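Local coordinates for restriction endonuclease R.BpuJI (Bacillus pumilus, PDB 2VLA), which probably cuts double-stranded DNA as a restriction endonuclease, the part described here being its recognition domain bound to cognate DNA, at residues Phe9-Ile14 with Ala131-Arg136; Phe138-Gln143 with Tyr162-Ser167. All blocks are in the same frame, centred on the assembly; numbering follows the deposited sequence.

Contact 1: residues Phe9-Ile14 with Ala131-Arg136; sequences FRCTII and AKIQIR. With nucleotides of chain B.
F9 and I133 reach for each other from opposite directions across two irregular loop segments. CB of F9 points toward 131-136, and chi1 of -178° sets CG anti to the backbone N, beside the carbonyl carbon, with the ring near A131. CD1 of I133 comes at the ring obliquely, but I133 has two deposited conformers and in this one CD1 sits too near for its position to be trusted in detail. Farther along the ring, on the same side of its plane, CE2 of F9 meets CB of A131 at 3.7 Å, also obliquely. The small A131 methyl, at the end of helix 122-130 just before the Schellman motif at K132, probably lets the ring come close to the backbone. C11 SG also faces I133 CD1, a looser contact that shares the uncertainty of that conformer. An alanine in place of F9 would probably open a gap beside the A131 methyl and leave I133 without its aromatic partner.

R10 turns away from this apolar patch. Its extended chain brings NH1 to OP2 of DC7 of chain B, at the edge of the guanidinium, in a nearly straight hydrogen bond (2.9 Å, 171°), while T12 CG2 lies 3.2 Å above one face, offset toward the rim. NE hydrogen-bonds to Y205 O, and R10 also makes a cation-pi contact with Y205. Neighbouring residues thus divide the work: F9 and C11 pack against apolar groups, and R10 offers its positive charge to the DNA backbone.

Contact 2: residues Phe138-Gln143 with Tyr162-Ser167; sequences FPYILQ and YYVLNS
The Y140 ring is approached obliquely by CG1 of V164, with Y140 CD1 4.0 Å from V164 CG1. At the far side of 162-167 two more rings meet: Y162 CD2 stands 3.7 Å above the plane of the Y163 ring, over its centre, while the CG of Y163 lies at the edge of the Y162 ring. CB of Y140 points toward helix 157-165, CG is anti to the backbone N (chi1 -165°), and the OH is hydrogen-bonded to the backbone O of I175, so that the ring packs while its polar end is satisfied.

The next residue of helix 137-150, I141, joins in. Its CD1 meets CD1 of L165 at 3.9 Å, the two side chains crossing at about a right angle, and CG1 of I141 lies 4.3 Å from CG1 of V164. Branched V164 therefore stands between tyrosine and isoleucine, short enough to fit where the backbones come closest, at I141 and V164.

No hydrogen bond joins the segments. All four touching residues are buried and apolar where they meet, so the two helices of the recognition domain are held here by the hydrophobic effect and the fit of aliphatic branches and one aromatic ring.

In the fold
Contacts 1 and 2 follow one another along the chain, with centres 11 Å apart, and they touch. F9 N lies 2.9 Å from N166 O, a probable hydrogen bond that ties the N-terminal segment 9-14 to the end of helix 157-165, and CD1 of I135 packs 3.9 Å from CD2 of Y140. R136, at the N-cap of helix 137-150, leads from the loop of contact 1 into the helix of contact 2. Segment 131-136 supplies Q134 and I135 to the pocket of the bound polyether, probably from the crystallisation liquor, and the Y140 side chain of contact 2 is about 4 Å from it. Contact 1 reaches the DNA through R10, whereas contact 2 stays about 11 Å from it at the nearest atom.

Contact 1: residues Phe9-Ile14 with Ala131-Arg136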
ATOM      1  N   PHE A   9       3.326  14.913   6.843  1.00 11.44           N
ATOM      2  CA  PHE A   9       2.529  14.893   5.624  1.00 11.90           C
ATOM      3  C   PHE A   9       1.682  13.648   5.572  1.00 11.13           C
ATOM      4  O   PHE A   9       2.204  12.545   5.541  1.00 12.48           O
ATOM      5  CB  PHE A   9       3.458  14.966   4.387  1.00 12.84           C
ATOM      6  CG  PHE A   9       2.717  15.006   3.056  1.00 15.88           C
ATOM      7  CD1 PHE A   9       2.323  13.839   2.436  1.00 18.12           C
ATOM      8  CD2 PHE A   9       2.427  16.209   2.446  1.00 17.59           C
ATOM      9  CE1 PHE A   9       1.642  13.869   1.233  1.00 19.85           C
ATOM     10  CE2 PHE A   9       1.758  16.248   1.243  1.00 18.21           C
ATOM     11  CZ  PHE A   9       1.356  15.075   0.640  1.00 18.32           C
ATOM     12  N   ARG A  10       0.361  13.831   5.611  1.00 12.05           N
ATOM     13  CA  ARG A  10      -0.565  12.711   5.545  1.00 10.56           C
ATOM     14  C   ARG A  10      -0.598  12.153   4.136  1.00 11.03           C
ATOM     15  O   ARG A  10      -0.910  12.870   3.175  1.00 12.60           O
ATOM     16  CB  ARG A  10      -1.961  13.162   5.991  1.00 12.01           C
ATOM     17  CG  ARG A  10      -2.995  12.041   6.001  1.00 11.59           C
ATOM     18  CD  ARG A  10      -4.297  12.473   6.608  1.00 11.97           C
ATOM     19  NE  ARG A  10      -5.219  11.357   6.740  1.00 11.05           N
ATOM     20  CZ  ARG A  10      -6.175  11.032   5.872  1.00 11.93           C
ATOM     21  NH1 ARG A  10      -6.359  11.721   4.773  1.00 11.16           N
ATOM     22  NH2 ARG A  10      -6.988  10.006   6.129  1.00 11.53           N
ATOM     23  N   CYS A  11      -0.263  10.877   4.017  1.00 11.04           N
ATOM     24  CA  CYS A  11      -0.092  10.235   2.739  1.00 10.70           C
ATOM     25  C   CYS A  11      -0.812   8.881   2.762  1.00 11.15           C
ATOM     26  O   CYS A  11      -0.285   7.897   3.249  1.00 10.98           O
ATOM     27  CB  CYS A  11       1.429  10.074   2.410  1.00 11.09           C
ATOM     28  SG  CYS A  11       1.804   9.502   0.790  1.00 16.03           S
ATOM     29  N   THR A  12      -2.041   8.876   2.281  1.00 10.64           N
ATOM     30  CA  THR A  12      -2.905   7.737   2.524  1.00 10.54           C
ATOM     31  C   THR A  12      -2.714   6.622   1.522  1.00 10.35           C
ATOM     32  O   THR A  12      -2.089   6.820   0.414  1.00 10.73           O
ATOM     33  CB  THR A  12      -4.404   8.118   2.514  1.00 14.46           C
ATOM     34  OG1 THR A  12      -4.758   8.641   1.245  1.00 15.50           O
ATOM     35  CG2 THR A  12      -4.718   9.131   3.578  1.00 15.24           C
ATOM     36  N   ILE A  13      -3.232   5.439   1.908  1.00 10.46           N
ATOM     37  CA  ILE A  13      -3.597   4.407   0.977  1.00 10.01           C
ATOM     38  C   ILE A  13      -5.093   4.167   1.141  1.00  9.64           C
ATOM     39  O   ILE A  13      -5.700   4.622   2.114  1.00 11.22           O
ATOM     40  CB  ILE A  13      -2.801   3.098   1.189  1.00 10.36           C
ATOM     41  CG1 ILE A  13      -3.112   2.466   2.564  1.00 10.20           C
ATOM     42  CG2 ILE A  13      -1.267   3.361   1.045  1.00 11.35           C
ATOM     43  CD1 ILE A  13      -2.858   0.983   2.612  1.00 12.00           C
ATOM     44  N   ILE A  14      -5.670   3.485   0.176  1.00  9.62           N
ATOM     45  CA  ILE A  14      -7.082   3.151   0.156  1.00 10.03           C
ATOM     46  C   ILE A  14      -7.452   2.425   1.434  1.00  9.70           C
ATOM     47  O   ILE A  14      -6.679   1.632   1.972  1.00 10.29           O
ATOM     48  CB  ILE A  14      -7.412   2.311  -1.096  1.00 10.59           C
ATOM     49  CG1 ILE A  14      -7.470   3.244  -2.334  1.00 13.39           C
ATOM     50  CG2 ILE A  14      -8.740   1.522  -0.932  1.00 10.53           C
ATOM     51  CD1 ILE A  14      -7.493   2.531  -3.633  1.00 14.48           C
ATOM     52  N   ALA A 131       4.296  17.849  -3.638  1.00 17.61           N
ATOM     53  CA  ALA A 131       5.138  17.746  -2.451  1.00 16.55           C
ATOM     54  C   ALA A 131       6.467  16.995  -2.732  1.00 16.29           C
ATOM     55  O   ALA A 131       7.280  16.807  -1.832  1.00 17.20           O
ATOM     56  CB  ALA A 131       4.355  17.049  -1.312  1.00 18.05           C
ATOM     57  N   LYS A 132       6.651  16.552  -3.978  1.00 14.26           N
ATOM     58  CA  LYS A 132       7.859  15.856  -4.386  1.00 16.72           C
ATOM     59  C   LYS A 132       8.033  14.537  -3.648  1.00 14.64           C
ATOM     60  O   LYS A 132       9.121  14.117  -3.361  1.00 14.01           O
ATOM     61  CB  LYS A 132       9.068  16.744  -4.165  1.00 19.35           C
ATOM     62  CG  LYS A 132       9.014  18.064  -4.974  1.00 23.66           C
ATOM     63  N   ILE A 133       6.935  13.874  -3.359  0.50 13.99           N
ATOM     64  CA  ILE A 133       7.020  12.586  -2.718  0.50 13.14           C
ATOM     65  C   ILE A 133       7.491  11.533  -3.737  0.50 15.08           C
ATOM     66  O   ILE A 133       7.077  11.548  -4.900  0.50 14.67           O
ATOM     67  CB  ILE A 133       5.679  12.206  -2.070  0.50 11.52           C
ATOM     68  CG1 ILE A 133       5.407  13.113  -0.851  0.50 13.82           C
ATOM     69  CG2 ILE A 133       5.684  10.739  -1.648  0.50 13.50           C
ATOM     70  CD1 ILE A 133       4.011  12.924  -0.198  0.50 17.48           C
ATOM     71  N   GLN A 134       8.416  10.677  -3.307  1.00 11.82           N
ATOM     72  CA  GLN A 134       8.933   9.574  -4.151  1.00 12.02           C
ATOM     73  C   GLN A 134       9.614   8.546  -3.284  1.00 13.21           C
ATOM     74  O   GLN A 134      10.700   8.763  -2.779  1.00 14.06           O
ATOM     75  CB  GLN A 134       9.891  10.047  -5.270  1.00 15.62           C
ATOM     76  CG  GLN A 134      10.627  11.255  -5.014  1.00 21.10           C
ATOM     77  CD  GLN A 134      11.513  11.645  -6.215  1.00 22.03           C
ATOM     78  OE1 GLN A 134      11.568  10.932  -7.243  1.00 24.32           O
ATOM     79  NE2 GLN A 134      12.227  12.759  -6.081  1.00 20.46           N
ATOM     80  N   ILE A 135       8.932   7.425  -3.070  0.50 11.56           N
ATOM     81  CA  ILE A 135       9.429   6.416  -2.177  0.50 10.78           C
ATOM     82  C   ILE A 135       8.797   5.056  -2.456  0.50 10.67           C
ATOM     83  O   ILE A 135       7.623   4.966  -2.830  0.50 11.54           O
ATOM     84  CB  ILE A 135       9.161   6.815  -0.698  0.50 11.24           C
ATOM     85  CG1 ILE A 135      10.032   5.989   0.253  0.50 12.51           C
ATOM     86  CG2 ILE A 135       7.659   6.682  -0.359  0.50 11.89           C
ATOM     87  CD1 ILE A 135      11.502   6.395   0.248  0.50 12.91           C
ATOM     88  N   ARG A 136       9.587   4.007  -2.275  1.00 11.30           N
ATOM     89  CA  ARG A 136       9.072   2.649  -2.176  1.00 10.68           C
ATOM     90  C   ARG A 136       8.987   2.323  -0.702  1.00 10.68           C
ATOM     91  O   ARG A 136       9.972   1.975  -0.069  1.00 11.14           O
ATOM     92  CB  ARG A 136      10.041   1.659  -2.854  1.00 12.09           C
ATOM     93  CG  ARG A 136      10.392   1.992  -4.307  1.00 11.22           C
ATOM     94  CD  ARG A 136      11.210   0.884  -4.900  1.00 13.98           C
ATOM     95  NE  ARG A 136      11.721   1.235  -6.210  1.00 14.93           N
ATOM     96  CZ  ARG A 136      11.979   0.356  -7.159  1.00 17.44           C
ATOM     97  NH1 ARG A 136      11.748  -0.935  -6.954  1.00 16.31           N
ATOM     98  NH2 ARG A 136      12.493   0.766  -8.306  1.00 16.79           N
TER
ATOM     99  P    DC B   7      -9.630  12.082   2.624  1.00 13.70           P
ATOM    100  OP1  DC B   7      -9.462  13.543   2.711  1.00 16.27           O
ATOM    101  OP2  DC B   7      -8.439  11.227   2.781  1.00 13.71           O
ATOM    102  O5'  DC B   7     -10.717  11.555   3.675  1.00 12.80           O
ATOM    103  C5'  DC B   7     -11.965  12.226   3.805  1.00 13.22           C
ATOM    104  C4'  DC B   7     -12.881  11.474   4.760  1.00 13.08           C
ATOM    105  O4'  DC B   7     -13.294  10.210   4.159  1.00 12.60           O
ATOM    106  C3'  DC B   7     -12.249  11.074   6.099  1.00 12.36           C
ATOM    107  O3'  DC B   7     -13.193  11.288   7.128  1.00 13.29           O
ATOM    108  C2'  DC B   7     -12.024   9.579   5.964  1.00 12.53           C
ATOM    109  C1'  DC B   7     -13.231   9.204   5.159  1.00 13.21           C
ATOM    110  N1   DC B   7     -13.234   7.903   4.465  1.00 12.37           N
ATOM    111  C2   DC B   7     -14.441   7.223   4.345  1.00 11.75           C
ATOM    112  O2   DC B   7     -15.444   7.696   4.896  1.00 12.83           O
ATOM    113  N3   DC B   7     -14.479   6.052   3.677  1.00 11.34           N
ATOM    114  C4   DC B   7     -13.371   5.614   3.067  1.00  9.43           C
ATOM    115  N4   DC B   7     -13.423   4.470   2.398  1.00 10.34           N
ATOM    116  C5   DC B   7     -12.136   6.304   3.173  1.00 10.26           C
ATOM    117  C6   DC B   7     -12.108   7.427   3.875  1.00 10.73           C
TER

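Contact 2: residues Phe138-Gln143 with Tyr162-Ser167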
ATOM      1  N   PHE A 138       7.658   0.108   1.369  1.00  9.49           N
ATOM      2  CA  PHE A 138       7.837  -1.185   2.042  1.00 10.08           C
ATOM      3  C   PHE A 138       9.307  -1.642   2.110  1.00 10.15           C
ATOM      4  O   PHE A 138       9.801  -1.982   3.173  1.00 10.81           O
ATOM      5  CB  PHE A 138       6.897  -2.242   1.463  1.00 10.81           C
ATOM      6  CG  PHE A 138       5.457  -1.989   1.811  1.00  9.92           C
ATOM      7  CD1 PHE A 138       5.052  -2.079   3.116  1.00 10.39           C
ATOM      8  CD2 PHE A 138       4.571  -1.564   0.885  1.00 10.48           C
ATOM      9  CE1 PHE A 138       3.682  -1.823   3.490  1.00 12.76           C
ATOM     10  CE2 PHE A 138       3.228  -1.288   1.223  1.00 10.69           C
ATOM     11  CZ  PHE A 138       2.801  -1.430   2.553  1.00 11.78           C
ATOM     12  N   PRO A 139      10.057  -1.534   0.987  1.00 10.59           N
ATOM     13  CA  PRO A 139      11.489  -1.664   1.143  1.00 10.90           C
ATOM     14  C   PRO A 139      12.055  -0.749   2.247  1.00 10.82           C
ATOM     15  O   PRO A 139      12.886  -1.174   3.042  1.00 10.64           O
ATOM     16  CB  PRO A 139      12.013  -1.286  -0.248  1.00 11.19           C
ATOM     17  CG  PRO A 139      10.929  -1.748  -1.162  1.00 11.68           C
ATOM     18  CD  PRO A 139       9.657  -1.417  -0.423  1.00 10.26           C
ATOM     19  N   TYR A 140      11.598   0.489   2.286  1.00 10.18           N
ATOM     20  CA  TYR A 140      12.117   1.429   3.227  1.00 10.40           C
ATOM     21  C   TYR A 140      11.822   1.007   4.689  1.00 10.02           C
ATOM     22  O   TYR A 140      12.686   1.024   5.551  1.00 10.42           O
ATOM     23  CB  TYR A 140      11.589   2.842   2.944  1.00 10.90           C
ATOM     24  CG  TYR A 140      12.371   3.915   3.653  1.00 10.30           C
ATOM     25  CD1 TYR A 140      12.058   4.269   4.939  1.00 10.75           C
ATOM     26  CD2 TYR A 140      13.484   4.541   3.045  1.00 11.55           C
ATOM     27  CE1 TYR A 140      12.759   5.195   5.602  1.00 12.24           C
ATOM     28  CE2 TYR A 140      14.191   5.478   3.718  1.00 12.95           C
ATOM     29  CZ  TYR A 140      13.840   5.809   4.999  1.00 12.06           C
ATOM     30  OH  TYR A 140      14.514   6.745   5.740  1.00 12.67           O
ATOM     31  N   ILE A 141      10.558   0.629   4.960  1.00 10.06           N
ATOM     32  CA  ILE A 141      10.159   0.166   6.310  1.00 10.20           C
ATOM     33  C   ILE A 141      11.006  -1.028   6.729  1.00 10.46           C
ATOM     34  O   ILE A 141      11.527  -1.083   7.845  1.00 10.54           O
ATOM     35  CB  ILE A 141       8.657  -0.217   6.359  1.00 11.14           C
ATOM     36  CG1 ILE A 141       7.781   1.026   6.280  1.00 12.15           C
ATOM     37  CG2 ILE A 141       8.334  -1.002   7.643  1.00 11.93           C
ATOM     38  CD1 ILE A 141       6.374   0.738   5.802  1.00 15.64           C
ATOM     39  N   LEU A 142      11.157  -1.988   5.826  1.00 10.56           N
ATOM     40  CA  LEU A 142      11.926  -3.161   6.136  1.00 10.81           C
ATOM     41  C   LEU A 142      13.402  -2.784   6.474  1.00 11.08           C
ATOM     42  O   LEU A 142      13.980  -3.314   7.411  1.00 11.17           O
ATOM     43  CB  LEU A 142      11.882  -4.135   4.961  1.00 10.86           C
ATOM     44  CG  LEU A 142      10.521  -4.849   4.792  1.00 10.92           C
ATOM     45  CD1 LEU A 142      10.597  -5.683   3.523  1.00 13.51           C
ATOM     46  CD2 LEU A 142      10.152  -5.736   6.036  1.00 11.89           C
ATOM     47  N   GLN A 143      13.999  -1.856   5.712  1.00 11.08           N
ATOM     48  CA  GLN A 143      15.339  -1.435   6.032  1.00 10.94           C
ATOM     49  C   GLN A 143      15.435  -0.688   7.369  1.00 10.63           C
ATOM     50  O   GLN A 143      16.383  -0.868   8.117  1.00 11.74           O
ATOM     51  CB  GLN A 143      15.919  -0.583   4.905  1.00 11.69           C
ATOM     52  CG  GLN A 143      17.409  -0.201   5.100  1.00 12.38           C
ATOM     53  CD  GLN A 143      18.335  -1.382   4.969  1.00 14.27           C
ATOM     54  OE1 GLN A 143      17.978  -2.407   4.423  1.00 16.34           O
ATOM     55  NE2 GLN A 143      19.586  -1.177   5.344  1.00 21.88           N
ATOM     56  N   TYR A 162       5.188   8.238  12.880  1.00 11.00           N
ATOM     57  CA  TYR A 162       5.646   9.627  12.967  1.00 10.94           C
ATOM     58  C   TYR A 162       6.933   9.822  12.207  1.00 10.21           C
ATOM     59  O   TYR A 162       7.101  10.817  11.508  1.00 11.73           O
ATOM     60  CB  TYR A 162       5.869  10.019  14.427  1.00 12.10           C
ATOM     61  CG  TYR A 162       6.300  11.458  14.610  1.00 12.61           C
ATOM     62  CD1 TYR A 162       5.371  12.485  14.599  1.00 14.42           C
ATOM     63  CD2 TYR A 162       7.651  11.791  14.715  1.00 14.66           C
ATOM     64  CE1 TYR A 162       5.766  13.805  14.716  1.00 15.71           C
ATOM     65  CE2 TYR A 162       8.062  13.113  14.839  1.00 15.04           C
ATOM     66  CZ  TYR A 162       7.115  14.117  14.840  1.00 17.45           C
ATOM     67  OH  TYR A 162       7.516  15.434  14.977  1.00 20.70           O
ATOM     68  N   TYR A 163       7.855   8.895  12.390  1.00 10.45           N
ATOM     69  CA  TYR A 163       9.211   9.092  11.863  1.00 10.71           C
ATOM     70  C   TYR A 163       9.369   8.642  10.414  1.00 12.54           C
ATOM     71  O   TYR A 163      10.312   9.075   9.731  1.00 12.62           O
ATOM     72  CB  TYR A 163      10.243   8.399  12.744  1.00 11.12           C
ATOM     73  CG  TYR A 163      10.385   8.982  14.136  1.00 11.58           C
ATOM     74  CD1 TYR A 163      11.190  10.081  14.371  1.00 13.75           C
ATOM     75  CD2 TYR A 163       9.721   8.415  15.220  1.00 12.11           C
ATOM     76  CE1 TYR A 163      11.341  10.610  15.641  1.00 13.43           C
ATOM     77  CE2 TYR A 163       9.855   8.942  16.491  1.00 14.30           C
ATOM     78  CZ  TYR A 163      10.685  10.023  16.697  1.00 13.33           C
ATOM     79  OH  TYR A 163      10.809  10.525  17.975  1.00 16.57           O
ATOM     80  N   VAL A 164       8.473   7.787   9.930  1.00 10.54           N
ATOM     81  CA  VAL A 164       8.586   7.208   8.586  1.00 10.88           C
ATOM     82  C   VAL A 164       7.368   7.510   7.712  1.00 10.22           C
ATOM     83  O   VAL A 164       7.450   8.348   6.811  1.00 10.85           O
ATOM     84  CB  VAL A 164       8.845   5.694   8.648  1.00 10.82           C
ATOM     85  CG1 VAL A 164       8.916   5.079   7.250  1.00 11.59           C
ATOM     86  CG2 VAL A 164      10.089   5.405   9.461  1.00 12.55           C
ATOM     87  N   LEU A 165       6.186   6.943   8.048  1.00  9.90           N
ATOM     88  CA  LEU A 165       5.092   6.945   7.080  1.00 10.29           C
ATOM     89  C   LEU A 165       4.293   8.251   7.027  1.00 10.76           C
ATOM     90  O   LEU A 165       3.515   8.458   6.092  1.00 10.97           O
ATOM     91  CB  LEU A 165       4.166   5.760   7.280  1.00 10.21           C
ATOM     92  CG  LEU A 165       4.715   4.428   6.763  1.00 10.79           C
ATOM     93  CD1 LEU A 165       3.762   3.308   7.157  1.00 11.93           C
ATOM     94  CD2 LEU A 165       4.925   4.428   5.230  1.00 13.11           C
ATOM     95  N   ASN A 166       4.513   9.140   8.004  1.00  9.98           N
ATOM     96  CA  ASN A 166       3.940  10.479   7.983  1.00 10.33           C
ATOM     97  C   ASN A 166       5.009  11.584   7.950  1.00 11.03           C
ATOM     98  O   ASN A 166       4.694  12.735   8.124  1.00 11.38           O
ATOM     99  CB  ASN A 166       3.068  10.700   9.218  1.00 11.02           C
ATOM    100  CG  ASN A 166       1.819  11.571   8.931  1.00 10.66           C
ATOM    101  OD1 ASN A 166       0.915  11.156   8.207  1.00 11.26           O
ATOM    102  ND2 ASN A 166       1.779  12.770   9.517  1.00 11.71           N
ATOM    103  N   SER A 167       6.273  11.205   7.754  1.00 10.53           N
ATOM    104  CA  SER A 167       7.372  12.177   7.671  1.00 11.05           C
ATOM    105  C   SER A 167       7.551  12.651   6.227  1.00 12.20           C
ATOM    106  O   SER A 167       7.854  11.858   5.345  1.00 11.67           O
ATOM    107  CB  SER A 167       8.684  11.556   8.168  1.00 11.55           C
ATOM    108  OG  SER A 167       9.848  12.304   7.703  1.00 12.93           O
TER